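Local coordinates for hypothetical protein (Neisseria meningitidis Z2491, PDB 2F46), which is of unknown function but is probably a phosphatase of a nonclassical, eukaryotic-like kind, at residues Pro28-Thr31 and Lys32-Glu36; Gln63-Gln66 and Trp67-Ala71; Glu126-Pro129 and Val130-Ile134; Glu145-Arg148 and Glu149-Asp152. All coordinates share one frame; numbering follows the deposited sequence. Where two conformers were deposited one is given.

From the N terminus, contact 1 closes the loop that leads from strand 24-27 into helix 35-41. Contact 2 then lies along the last turns of helix 61-68, on the way from strand 45-48 to strand 75-78. Contact 3 closes the short loop between helix 113-125 and helix 130-139, and contact 4 ends the loop from helix 130-139 and begins helix 148-153. Each is one unbroken stretch, so the four run in series without nesting or crossing. Contacts 1 and 2 pack directly together, as do contacts 3 and 4, which also share a salt bridge. The two pairs lie on opposite sides of the chain's centre.

Contact 1: Pro28-Thr31 and Lys32-Glu36; sequences PQLT and KADAE
K32 and A33 form the corner of a turn whose two ends, T31 and D34, are tied together by three hydrogen bonds. K32, extended beyond CG, leads away from the turn. A33 then sets its CB 3.6 Å from T31 OG1. At D34 the chain closes back: D34 N donates to T31 O over 3.0 Å, and the helical angles of the two corner residues make this a type I turn. The D34 carboxylate bonds in the other direction, accepting from T31. With CG beside its own backbone N (chi1 -71°), OD2 reaches T31 N at 2.8 Å, on the anti side and 18° out of the carboxylate plane. T31 OG1 adds a longer bond to the same oxygen (3.2 Å), coming from above that plane. A water joining D34 OD2 to Q29 O gives OD2 a third donor, which probably favours the ionised carboxylate. The turn leads from strand 24-27 into helix 35-41, with L30 packed on I64 and L68 of helix 61-68 and on L106 and Y108 of strand 105-108, while K32 lies against W67.

Contact 2: Gln63-Gln66 and Trp67-Ala71; sequences QIKQ and WLEQA
Q63, I64 and K65 each offer a carbonyl to the residue four places on, the repeat that defines an alpha helix, here the last turns of the helix in a beta-alpha-beta unit between strands 45-48 and 75-78. L68 N meets I64 O at 2.9 Å, while W67 N to Q63 O and E69 N to K65 O are nearly as short. One water extends this pattern: it donates to Q66 O and to E69 OE1 and accepts from Q70 NE2, so a carbonyl near the helix end gains a partner through side chains of the following turn. K65 and E69 carry opposite charges and probably attract each other weakly. K65 NZ stays 4.5 Å from E69 OE2, beyond a salt bridge, and it is K65 CE that touches this oxygen, at 3.3 Å. On the buried side I64 and L68 lie side by side and point the same way, I64 CG2 against L68 CD1 at 3.7 Å; L68 packs further on I38 and F76. The W67 indole is met from two directions. I64 CD1 comes up at its edge, near the ring plane, 3.8 Å from W67 CE3. Q63 has its CG anti to its backbone N (chi1 -178°), which carries the chain over one face, and Q63 CG makes a CH-pi contact 3.7 Å from the centroid of the W67 six-membered ring, 14° off its normal.

Contact 3: Glu126-Pro129 and Val130-Ile134; sequences EGMP and VDEII
M128 and I133 touch across the first turn of helix 130-139, the selenium of M128 (present as selenomethionine) lying 3.7 Å from I133 CG1. P129 occupies the N-cap between them, so the pair spans the residue before the cap and the fourth residue after it: a hydrophobic staple. M128 reaches its partner because its CG stands anti to the backbone N (chi1 -169°), while the bend at the selenium turns the terminal methyl aside. Nearer the backbone, M128 CG lies 4.0 Å from E132 CB. The cap itself works through its backbone. P129 O accepts I133 N at 3.0 Å, in a nearly straight bond, and E132 N adds a weak, strongly bent one. The proline ring runs alongside E132, with P129 CD 4.2 Å from E132 CB. Just before the staple, G127, with positive phi (100°), closes a Schellman motif at the end of helix 113-125. The stretch thus forms the short connection between two helices: M128 and I133 lean on W119 of helix 113-125, and V130 turns to L151 and D152 of helix 148-153.

Contact 4: Glu145-Arg148 and Glu149-Asp152; sequences ENFR and ERLD
F147 and R150 lie side by side and point the same way, the aromatic ring and the guanidinium turned 66° against each other. R150 NH1 comes to the ring's edge, near its plane and about 4.0 Å from F147 CD1 and CE1, so the guanidinium does not stack on the face. A bend near the end of the arginine chain (chi3 65°) brings NH1 there, and the same nitrogen is held by a hydrogen bond to A83 O. The backbone of F147 serves as N-cap: its O receives L151 N at 2.9 Å, and L151 CG rests 3.5 Å from that oxygen. One step on, R148 O takes D152 N over the same length, 2.9 Å. R148 has its CG anti to the backbone N (chi1 176°), and its NH1 forms a salt bridge with D131. Its further pairing with E145 depends on one of two conformers of that glutamate and remains doubtful. The start of helix 148-153 packs on two others: F147, at its N-cap, on T113 and L117 of helix 113-125, R150 and L151 on F121 of that same helix, and R148 on I134 of helix 130-139.

Contact 1: Pro28-Thr31 and Lys32-Glu36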
loop_
_atom_site.group_PDB
_atom_site.type_symbol
_atom_site.label_atom_id
_atom_site.label_comp_id
_atom_site.label_asym_id
_atom_site.label_seq_id
_atom_site.Cartn_x
_atom_site.Cartn_y
_atom_site.Cartn_z
ATOM N N PRO A 28 0.082 6.187 5.104
ATOM C CA PRO A 28 -0.367 7.364 4.438
ATOM C C PRO A 28 0.756 8.033 3.669
ATOM O O PRO A 28 1.921 7.554 3.638
ATOM C CB PRO A 28 -0.847 8.274 5.579
ATOM C CG PRO A 28 -0.241 7.757 6.754
ATOM C CD PRO A 28 0.124 6.357 6.562
ATOM N N GLN A 29 0.473 9.156 3.033
ATOM C CA GLN A 29 1.435 9.793 2.136
ATOM C C GLN A 29 2.811 9.989 2.748
ATOM O O GLN A 29 2.932 10.580 3.833
ATOM C CB GLN A 29 0.903 11.147 1.695
ATOM C CG GLN A 29 1.809 11.956 0.853
ATOM C CD GLN A 29 2.060 11.348 -0.499
ATOM O OE1 GLN A 29 1.098 10.952 -1.195
ATOM N NE2 GLN A 29 3.334 11.270 -0.911
ATOM N N LEU A 30 3.816 9.509 2.060
ATOM C CA LEU A 30 5.187 9.645 2.512
ATOM C C LEU A 30 5.697 11.050 2.266
ATOM O O LEU A 30 5.283 11.740 1.320
ATOM C CB LEU A 30 6.121 8.654 1.825
ATOM C CG LEU A 30 5.785 7.205 2.119
ATOM C CD1 LEU A 30 6.773 6.296 1.418
ATOM C CD2 LEU A 30 5.664 6.881 3.568
ATOM N N THR A 31 6.623 11.445 3.141
ATOM C CA THR A 31 7.298 12.739 3.051
ATOM C C THR A 31 8.795 12.484 3.211
ATOM O O THR A 31 9.206 11.400 3.595
ATOM C CB THR A 31 6.867 13.658 4.169
ATOM O OG1 THR A 31 7.294 13.092 5.411
ATOM C CG2 THR A 31 5.353 13.806 4.166
ATOM N N LYS A 32 9.611 13.497 2.935
ATOM C CA LYS A 32 11.063 13.382 3.121
ATOM C C LYS A 32 11.429 12.962 4.538
ATOM O O LYS A 32 12.369 12.205 4.750
ATOM C CB LYS A 32 11.713 14.729 2.843
ATOM C CG LYS A 32 13.198 14.690 2.839
ATOM C CD LYS A 32 13.748 16.051 2.464
ATOM C CE LYS A 32 15.241 15.983 2.329
ATOM N NZ LYS A 32 15.771 17.263 1.781
ATOM N N ALA A 33 10.661 13.456 5.504
ATOM C CA ALA A 33 10.877 13.165 6.893
ATOM C C ALA A 33 10.734 11.698 7.246
ATOM O O ALA A 33 11.176 11.297 8.304
ATOM C CB ALA A 33 9.939 13.993 7.748
ATOM N N ASP A 34 10.110 10.894 6.365
ATOM C CA ASP A 34 9.944 9.463 6.630
ATOM C C ASP A 34 11.165 8.605 6.347
ATOM O O ASP A 34 11.159 7.421 6.691
ATOM C CB ASP A 34 8.755 8.907 5.819
ATOM C CG ASP A 34 7.446 9.396 6.340
ATOM O OD1 ASP A 34 7.178 9.265 7.559
ATOM O OD2 ASP A 34 6.656 9.926 5.541
ATOM N N ALA A 35 12.203 9.187 5.745
ATOM C CA ALA A 35 13.408 8.441 5.391
ATOM C C ALA A 35 14.030 7.696 6.567
ATOM O O ALA A 35 14.404 6.529 6.437
ATOM C CB ALA A 35 14.422 9.346 4.767
ATOM N N GLU A 36 14.160 8.363 7.718
ATOM C CA GLU A 36 14.766 7.719 8.888
ATOM C C GLU A 36 14.057 6.445 9.282
ATOM O O GLU A 36 14.690 5.418 9.492
ATOM C CB GLU A 36 14.786 8.655 10.102
ATOM C CG GLU A 36 16.133 9.311 10.361
HETATM O O HOH W 1 3.905 9.782 6.286
#

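Contact 2: Gln63-Gln66 and Trp67-Ala71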
loop_
_atom_site.group_PDB
_atom_site.type_symbol
_atom_site.label_atom_id
_atom_site.label_comp_id
_atom_site.label_asym_id
_atom_site.label_seq_id
_atom_site.Cartn_x
_atom_site.Cartn_y
_atom_site.Cartn_z
ATOM N N GLN A 63 9.967 12.228 -6.782
ATOM C CA GLN A 63 10.696 12.912 -5.735
ATOM C C GLN A 63 10.788 12.047 -4.462
ATOM O O GLN A 63 11.792 12.043 -3.762
ATOM C CB GLN A 63 10.051 14.268 -5.412
ATOM C CG GLN A 63 10.790 15.099 -4.331
ATOM C CD GLN A 63 12.260 15.250 -4.667
ATOM O OE1 GLN A 63 12.613 15.510 -5.815
ATOM N NE2 GLN A 63 13.130 15.052 -3.678
ATOM N N ILE A 64 9.736 11.297 -4.161
ATOM C CA ILE A 64 9.789 10.307 -3.096
ATOM C C ILE A 64 10.889 9.301 -3.405
ATOM O O ILE A 64 11.679 8.956 -2.501
ATOM C CB ILE A 64 8.404 9.617 -2.912
ATOM C CG1 ILE A 64 7.365 10.598 -2.360
ATOM C CG2 ILE A 64 8.490 8.395 -1.993
ATOM C CD1 ILE A 64 7.686 11.175 -1.005
ATOM N N LYS A 65 10.951 8.811 -4.638
ATOM C CA LYS A 65 12.003 7.922 -5.062
ATOM C C LYS A 65 13.387 8.530 -4.835
ATOM O O LYS A 65 14.285 7.879 -4.294
ATOM C CB LYS A 65 11.798 7.465 -6.520
ATOM C CG LYS A 65 12.892 6.562 -7.072
ATOM C CD LYS A 65 12.497 5.973 -8.393
ATOM C CE LYS A 65 13.621 5.139 -8.980
ATOM N NZ LYS A 65 13.150 4.509 -10.258
ATOM N N GLN A 66 13.591 9.775 -5.245
ATOM C CA GLN A 66 14.892 10.447 -5.008
ATOM C C GLN A 66 15.283 10.483 -3.552
ATOM O O GLN A 66 16.452 10.227 -3.209
ATOM C CB GLN A 66 14.825 11.891 -5.481
ATOM C CG GLN A 66 15.072 12.098 -6.923
ATOM C CD GLN A 66 15.471 13.555 -7.219
ATOM O OE1 GLN A 66 14.614 14.428 -7.401
ATOM N NE2 GLN A 66 16.771 13.805 -7.269
ATOM N N TRP A 67 14.349 10.826 -2.682
ATOM C CA TRP A 67 14.636 10.946 -1.252
ATOM C C TRP A 67 14.915 9.571 -0.670
ATOM O O TRP A 67 15.865 9.394 0.107
ATOM C CB TRP A 67 13.478 11.600 -0.493
ATOM C CG TRP A 67 13.290 13.063 -0.723
ATOM C CD1 TRP A 67 14.263 13.989 -0.975
ATOM C CD2 TRP A 67 12.055 13.795 -0.637
ATOM N NE1 TRP A 67 13.710 15.237 -1.085
ATOM C CE2 TRP A 67 12.362 15.157 -0.857
ATOM C CE3 TRP A 67 10.729 13.437 -0.370
ATOM C CZ2 TRP A 67 11.380 16.156 -0.885
ATOM C CZ3 TRP A 67 9.752 14.431 -0.389
ATOM C CH2 TRP A 67 10.086 15.777 -0.653
ATOM N N LEU A 68 14.148 8.569 -1.074
ATOM C CA LEU A 68 14.230 7.270 -0.408
ATOM C C LEU A 68 15.287 6.296 -0.955
ATOM O O LEU A 68 15.613 5.315 -0.290
ATOM C CB LEU A 68 12.843 6.615 -0.310
ATOM C CG LEU A 68 11.799 7.409 0.434
ATOM C CD1 LEU A 68 10.503 6.608 0.501
ATOM C CD2 LEU A 68 12.262 7.773 1.829
ATOM N N GLU A 69 15.833 6.557 -2.129
ATOM C CA GLU A 69 16.973 5.789 -2.627
ATOM C C GLU A 69 18.176 5.954 -1.688
ATOM O O GLU A 69 19.061 5.114 -1.657
ATOM C CB GLU A 69 17.376 6.251 -4.024
ATOM C CG GLU A 69 16.494 5.707 -5.122
ATOM C CD GLU A 69 16.773 6.350 -6.462
ATOM O OE1 GLU A 69 17.291 7.490 -6.482
ATOM O OE2 GLU A 69 16.471 5.716 -7.493
ATOM N N GLN A 70 18.189 7.045 -0.934
ATOM C CA GLN A 70 19.218 7.285 0.059
ATOM C C GLN A 70 18.902 6.603 1.380
ATOM O O GLN A 70 19.680 6.714 2.336
ATOM C CB GLN A 70 19.372 8.791 0.264
ATOM C CG GLN A 70 19.753 9.550 -1.010
ATOM C CD GLN A 70 20.947 8.922 -1.734
ATOM O OE1 GLN A 70 21.943 8.531 -1.101
ATOM N NE2 GLN A 70 20.847 8.813 -3.063
ATOM N N ALA A 71 17.775 5.889 1.427
ATOM C CA ALA A 71 17.276 5.238 2.647
ATOM C C ALA A 71 17.287 3.710 2.546
ATOM O O ALA A 71 16.645 3.025 3.356
ATOM C CB ALA A 71 15.856 5.730 2.946
HETATM O O HOH W 2 18.514 9.449 -4.940
#

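Contact 3: Glu126-Pro129 and Val130-Ile134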
loop_
_atom_site.group_PDB
_atom_site.type_symbol
_atom_site.label_atom_id
_atom_site.label_comp_id
_atom_site.label_asym_id
_atom_site.label_seq_id
_atom_site.Cartn_x
_atom_site.Cartn_y
_atom_site.Cartn_z
ATOM N N GLU A 126 -8.868 -15.403 -2.109
ATOM C CA GLU A 126 -8.262 -16.584 -1.498
ATOM C C GLU A 126 -9.101 -17.190 -0.391
ATOM O O GLU A 126 -8.702 -18.208 0.183
ATOM C CB GLU A 126 -6.908 -16.235 -0.915
ATOM C CG GLU A 126 -5.906 -15.797 -1.927
ATOM C CD GLU A 126 -4.606 -15.377 -1.304
ATOM O OE1 GLU A 126 -4.508 -15.233 -0.047
ATOM O OE2 GLU A 126 -3.665 -15.179 -2.092
ATOM N N GLY A 127 -10.214 -16.550 -0.040
ATOM C CA GLY A 127 -11.150 -17.106 0.933
ATOM C C GLY A 127 -11.052 -16.550 2.331
ATOM O O GLY A 127 -11.682 -17.079 3.246
HETATM N N MSE A 128 -10.286 -15.478 2.536
HETATM C CA MSE A 128 -10.269 -14.857 3.838
HETATM C C MSE A 128 -11.649 -14.229 4.126
HETATM O O MSE A 128 -12.206 -13.522 3.272
HETATM C CB MSE A 128 -9.214 -13.763 3.914
HETATM C CG MSE A 128 -8.985 -13.284 5.299
HETATM SE SE MSE A 128 -7.595 -11.972 5.515
HETATM C CE MSE A 128 -6.030 -13.270 5.665
ATOM N N PRO A 129 -12.214 -14.500 5.322
ATOM C CA PRO A 129 -13.512 -13.884 5.563
ATOM C C PRO A 129 -13.399 -12.359 5.612
ATOM O O PRO A 129 -12.415 -11.825 6.113
ATOM C CB PRO A 129 -13.946 -14.442 6.942
ATOM C CG PRO A 129 -13.035 -15.581 7.233
ATOM C CD PRO A 129 -11.775 -15.352 6.439
ATOM N N VAL A 130 -14.456 -11.701 5.194
ATOM C CA VAL A 130 -14.436 -10.242 5.036
ATOM C C VAL A 130 -14.165 -9.555 6.368
ATOM O O VAL A 130 -13.427 -8.575 6.439
ATOM C CB VAL A 130 -15.724 -9.756 4.418
ATOM C CG1 VAL A 130 -15.799 -8.239 4.421
ATOM C CG2 VAL A 130 -15.849 -10.289 3.014
ATOM N N ASP A 131 -14.770 -10.056 7.451
ATOM C CA ASP A 131 -14.513 -9.469 8.754
ATOM C C ASP A 131 -13.052 -9.516 9.176
ATOM O O ASP A 131 -12.571 -8.601 9.858
ATOM C CB ASP A 131 -15.364 -10.166 9.855
ATOM C CG ASP A 131 -16.807 -9.693 9.890
ATOM O OD1 ASP A 131 -17.140 -8.651 9.299
ATOM O OD2 ASP A 131 -17.607 -10.373 10.559
ATOM N N GLU A 132 -12.378 -10.596 8.792
ATOM C CA GLU A 132 -10.942 -10.763 9.055
ATOM C C GLU A 132 -10.120 -9.793 8.211
ATOM O O GLU A 132 -9.208 -9.179 8.719
ATOM C CB GLU A 132 -10.489 -12.208 8.827
ATOM C CG GLU A 132 -9.017 -12.476 9.131
ATOM C CD GLU A 132 -8.661 -12.414 10.621
ATOM O OE1 GLU A 132 -9.547 -12.146 11.488
ATOM O OE2 GLU A 132 -7.472 -12.642 10.937
ATOM N N ILE A 133 -10.482 -9.644 6.948
ATOM C CA ILE A 133 -9.822 -8.623 6.071
ATOM C C ILE A 133 -9.889 -7.254 6.767
ATOM O O ILE A 133 -8.894 -6.533 6.948
ATOM C CB ILE A 133 -10.473 -8.581 4.687
ATOM C CG1 ILE A 133 -10.325 -9.933 3.994
ATOM C CG2 ILE A 133 -9.844 -7.479 3.818
ATOM C CD1 ILE A 133 -11.109 -10.082 2.728
ATOM N N ILE A 134 -11.102 -6.895 7.177
ATOM C CA ILE A 134 -11.314 -5.616 7.808
ATOM C C ILE A 134 -10.555 -5.470 9.141
ATOM O O ILE A 134 -9.970 -4.458 9.428
ATOM C CB ILE A 134 -12.847 -5.333 7.932
ATOM C CG1 ILE A 134 -13.417 -5.179 6.516
ATOM C CG2 ILE A 134 -13.141 -4.079 8.773
ATOM C CD1 ILE A 134 -14.949 -5.052 6.481
#

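Contact 4: Glu145-Arg148 and Glu149-Asp152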
loop_
_atom_site.group_PDB
_atom_site.type_symbol
_atom_site.label_atom_id
_atom_site.label_comp_id
_atom_site.label_asym_id
_atom_site.label_seq_id
_atom_site.Cartn_x
_atom_site.Cartn_y
_atom_site.Cartn_z
ATOM N N GLU A 145 -14.355 -0.474 6.509
ATOM C CA GLU A 145 -15.766 -0.815 6.737
ATOM C C GLU A 145 -16.685 -0.313 5.613
ATOM O O GLU A 145 -17.662 -0.979 5.254
ATOM C CB GLU A 145 -16.230 -0.289 8.099
ATOM C CG GLU A 145 -15.834 -1.189 9.292
ATOM C CD GLU A 145 -16.698 -2.447 9.422
ATOM O OE1 GLU A 145 -17.725 -2.567 8.721
ATOM O OE2 GLU A 145 -16.359 -3.326 10.236
ATOM N N ASN A 146 -16.351 0.833 5.029
ATOM C CA ASN A 146 -17.148 1.383 3.922
ATOM C C ASN A 146 -16.985 0.623 2.608
ATOM O O ASN A 146 -17.645 0.971 1.641
ATOM C CB ASN A 146 -16.860 2.865 3.695
ATOM C CG ASN A 146 -17.310 3.737 4.846
ATOM O OD1 ASN A 146 -18.319 3.469 5.458
ATOM N ND2 ASN A 146 -16.567 4.788 5.112
ATOM N N PHE A 147 -16.097 -0.384 2.574
ATOM C CA PHE A 147 -15.879 -1.221 1.396
ATOM C C PHE A 147 -16.308 -2.652 1.615
ATOM O O PHE A 147 -16.014 -3.515 0.788
ATOM C CB PHE A 147 -14.393 -1.175 1.002
ATOM C CG PHE A 147 -13.918 0.197 0.685
ATOM C CD1 PHE A 147 -14.146 0.764 -0.551
ATOM C CD2 PHE A 147 -13.294 0.962 1.659
ATOM C CE1 PHE A 147 -13.710 2.045 -0.844
ATOM C CE2 PHE A 147 -12.843 2.229 1.348
ATOM C CZ PHE A 147 -13.101 2.783 0.124
ATOM N N ARG A 148 -17.040 -2.897 2.697
ATOM C CA ARG A 148 -17.453 -4.259 3.034
ATOM C C ARG A 148 -18.139 -4.995 1.874
ATOM O O ARG A 148 -17.797 -6.146 1.580
ATOM C CB ARG A 148 -18.374 -4.246 4.243
ATOM C CG ARG A 148 -18.912 -5.623 4.574
ATOM C CD ARG A 148 -19.806 -5.547 5.766
ATOM N NE ARG A 148 -19.006 -5.241 6.934
ATOM C CZ ARG A 148 -18.254 -6.138 7.570
ATOM N NH1 ARG A 148 -18.228 -7.407 7.164
ATOM N NH2 ARG A 148 -17.536 -5.777 8.628
ATOM N N GLU A 149 -19.067 -4.317 1.210
ATOM C CA GLU A 149 -19.830 -4.949 0.124
ATOM C C GLU A 149 -18.946 -5.353 -1.053
ATOM O O GLU A 149 -19.079 -6.463 -1.594
ATOM C CB GLU A 149 -20.940 -4.021 -0.346
ATOM C CG GLU A 149 -22.036 -3.843 0.676
ATOM C CD GLU A 149 -22.991 -2.699 0.353
ATOM O OE1 GLU A 149 -23.059 -2.260 -0.825
ATOM O OE2 GLU A 149 -23.684 -2.242 1.293
ATOM N N ARG A 150 -18.023 -4.468 -1.453
ATOM C CA ARG A 150 -17.108 -4.785 -2.547
ATOM C C ARG A 150 -16.176 -5.902 -2.153
ATOM O O ARG A 150 -15.808 -6.756 -2.973
ATOM C CB ARG A 150 -16.305 -3.540 -2.956
ATOM C CG ARG A 150 -17.154 -2.510 -3.644
ATOM C CD ARG A 150 -16.347 -1.261 -3.947
ATOM N NE ARG A 150 -15.283 -1.507 -4.916
ATOM C CZ ARG A 150 -14.302 -0.638 -5.172
ATOM N NH1 ARG A 150 -14.261 0.520 -4.537
ATOM N NH2 ARG A 150 -13.369 -0.946 -6.076
ATOM N N LEU A 151 -15.753 -5.912 -0.891
ATOM C CA LEU A 151 -14.878 -6.988 -0.463
ATOM C C LEU A 151 -15.598 -8.339 -0.564
ATOM O O LEU A 151 -15.031 -9.339 -1.032
ATOM C CB LEU A 151 -14.349 -6.734 0.937
ATOM C CG LEU A 151 -13.283 -5.626 1.018
ATOM C CD1 LEU A 151 -13.088 -5.200 2.436
ATOM C CD2 LEU A 151 -11.954 -6.072 0.425
ATOM N N ASP A 152 -16.839 -8.343 -0.128
ATOM C CA ASP A 152 -17.623 -9.571 -0.144
ATOM C C ASP A 152 -17.731 -10.077 -1.571
ATOM O O ASP A 152 -17.510 -11.264 -1.827
ATOM C CB ASP A 152 -18.986 -9.327 0.454
ATOM C CG ASP A 152 -19.808 -10.607 0.556
ATOM O OD1 ASP A 152 -19.294 -11.602 1.121
ATOM O OD2 ASP A 152 -20.952 -10.601 0.059
HETATM O O HOH W 3 -18.651 -1.338 -0.611
#